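Local coordinates for TIR-NB-LRR type resistance protein RPV1 (Vitis rotundifolia, PDB 5KU7) that belongs to the TIR-NB-LRR class of plant disease-resistance proteins and is represented here by its TIR domain, a parallel sheet flanked by helices, at residues Asn71-Arg76 and Gly116-Gly121. Residues are numbered along the deposited sequence; the frame is centred on the assembly and turned at random.
Sequences NYAHSR and GEAFAG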
loop_
_atom_site.group_PDB
_atom_site.type_symbol
_atom_site.label_atom_id
_atom_site.label_comp_id
_atom_site.label_asym_id
_atom_site.label_seq_id
_atom_site.Cartn_x
_atom_site.Cartn_y
_atom_site.Cartn_z
ATOM N N ASN A 71 -1.293 -7.745 14.436
ATOM C CA ASN A 71 -1.598 -9.114 14.818
ATOM C C ASN A 71 -0.472 -10.094 14.564
ATOM O O ASN A 71 -0.711 -11.298 14.464
ATOM C CB ASN A 71 -2.853 -9.585 14.103
ATOM C CG ASN A 71 -4.048 -8.731 14.432
ATOM O OD1 ASN A 71 -4.535 -8.743 15.561
ATOM N ND2 ASN A 71 -4.531 -7.976 13.449
ATOM N N TYR A 72 0.749 -9.573 14.454
ATOM C CA TYR A 72 1.934 -10.399 14.234
ATOM C C TYR A 72 2.100 -11.487 15.308
ATOM O O TYR A 72 2.336 -12.650 14.995
ATOM C CB TYR A 72 3.168 -9.506 14.189
ATOM C CG TYR A 72 4.464 -10.186 13.837
ATOM C CD1 TYR A 72 5.216 -10.849 14.811
ATOM C CD2 TYR A 72 4.973 -10.116 12.551
ATOM C CE1 TYR A 72 6.420 -11.440 14.502
ATOM C CE2 TYR A 72 6.178 -10.715 12.232
ATOM C CZ TYR A 72 6.899 -11.374 13.213
ATOM O OH TYR A 72 8.105 -11.969 12.903
ATOM N N ALA A 73 1.966 -11.108 16.574
ATOM C CA ALA A 73 2.155 -12.063 17.659
ATOM C C ALA A 73 0.988 -13.040 17.748
ATOM O O ALA A 73 1.058 -14.017 18.493
ATOM C CB ALA A 73 2.347 -11.339 18.991
ATOM N N HIS A 74 -0.085 -12.783 16.998
ATOM C CA HIS A 74 -1.221 -13.703 17.003
ATOM C C HIS A 74 -0.953 -14.906 16.110
ATOM O O HIS A 74 -1.826 -15.756 15.908
ATOM C CB HIS A 74 -2.505 -13.016 16.552
ATOM C CG HIS A 74 -3.132 -12.163 17.604
ATOM N ND1 HIS A 74 -2.683 -10.893 17.900
ATOM C CD2 HIS A 74 -4.163 -12.403 18.447
ATOM C CE1 HIS A 74 -3.424 -10.384 18.867
ATOM N NE2 HIS A 74 -4.326 -11.282 19.220
ATOM N N SER A 75 0.237 -14.955 15.529
ATOM C CA SER A 75 0.579 -16.090 14.705
ATOM C C SER A 75 1.800 -16.769 15.293
ATOM O O SER A 75 2.873 -16.178 15.370
ATOM C CB SER A 75 0.809 -15.659 13.259
ATOM O OG SER A 75 1.535 -16.635 12.544
ATOM N N ARG A 76 1.623 -18.018 15.708
ATOM C CA ARG A 76 2.707 -18.790 16.283
ATOM C C ARG A 76 3.794 -18.957 15.245
ATOM O O ARG A 76 4.980 -18.905 15.580
ATOM C CB ARG A 76 2.223 -20.153 16.782
ATOM C CG ARG A 76 1.019 -20.076 17.686
ATOM C CD ARG A 76 0.761 -21.396 18.394
ATOM N NE ARG A 76 0.866 -22.532 17.487
ATOM C CZ ARG A 76 -0.166 -23.105 16.880
ATOM N NH1 ARG A 76 -1.396 -22.637 17.069
ATOM N NH2 ARG A 76 0.039 -24.138 16.072
ATOM N N GLY A 116 0.003 -7.924 23.740
ATOM C CA GLY A 116 -0.297 -8.528 25.020
ATOM C C GLY A 116 -1.465 -9.494 24.916
ATOM O O GLY A 116 -1.468 -10.544 25.557
ATOM N N GLU A 117 -2.464 -9.124 24.116
ATOM C CA GLU A 117 -3.661 -9.939 23.951
ATOM C C GLU A 117 -3.317 -11.280 23.344
ATOM O O GLU A 117 -3.883 -12.305 23.723
ATOM C CB GLU A 117 -4.688 -9.226 23.077
ATOM C CG GLU A 117 -5.239 -7.940 23.673
ATOM C CD GLU A 117 -5.990 -7.112 22.647
ATOM O OE1 GLU A 117 -6.272 -7.642 21.548
ATOM O OE2 GLU A 117 -6.297 -5.934 22.935
ATOM N N ALA A 118 -2.362 -11.265 22.419
ATOM C CA ALA A 118 -1.890 -12.477 21.768
ATOM C C ALA A 118 -1.461 -13.493 22.813
ATOM O O ALA A 118 -1.963 -14.623 22.856
ATOM C CB ALA A 118 -0.737 -12.159 20.820
ATOM N N PHE A 119 -0.537 -13.068 23.665
ATOM C CA PHE A 119 0.008 -13.925 24.702
ATOM C C PHE A 119 -1.005 -14.436 25.701
ATOM O O PHE A 119 -0.824 -15.524 26.252
ATOM C CB PHE A 119 1.120 -13.188 25.434
ATOM C CG PHE A 119 2.396 -13.180 24.675
ATOM C CD1 PHE A 119 2.582 -12.296 23.633
ATOM C CD2 PHE A 119 3.382 -14.104 24.955
ATOM C CE1 PHE A 119 3.748 -12.302 22.908
ATOM C CE2 PHE A 119 4.550 -14.119 24.237
ATOM C CZ PHE A 119 4.738 -13.215 23.208
ATOM N N ALA A 120 -2.062 -13.670 25.942
ATOM C CA ALA A 120 -3.119 -14.152 26.821
ATOM C C ALA A 120 -3.640 -15.489 26.290
ATOM O O ALA A 120 -3.757 -16.455 27.042
ATOM C CB ALA A 120 -4.241 -13.140 26.930
ATOM N N GLY A 121 -3.878 -15.553 24.982
ATOM C CA GLY A 121 -4.390 -16.759 24.359
ATOM C C GLY A 121 -3.406 -17.917 24.346
ATOM O O GLY A 121 -3.809 -19.080 24.258
#
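The loop that leads from strand 61-68 into helix 76-91 meets helix 113-122 where A73 and H74 close around A118, whose methyl group points at the loop. A118 CB sits over one face of the H74 imidazole, 3.8 Å from the ring centroid and 12° off the normal, a CH-pi contact. A chi1 of -78° sets CG of H74 anti to its carbonyl carbon and beside the backbone N; farther out, NE2 of H74 lies 3.7 Å from A118 CA. The same methyl also touches the loop backbone, A118 CB lying 3.5 Å from A73 O, while the two alanine methyls meet CB to CB at 3.7 Å. In the flavodoxin-like TIR fold, this joins a strand-to-helix connection to a peripheral helix. A73 O accepts a hydrogen bond from the hydroxyl of Y122, one turn further along that helix. A73 CB also approaches F119 CE1 at 4.3 Å; the F119 side chain packs on I130, W133 and L137 of helix 130-141 too, and R134 makes a cation-pi contact with it. On the exposed flank, H74 NE2 lies 4.7 Å from E117 OE1, a separation at which the carboxylate could mildly favour a protonated imidazole.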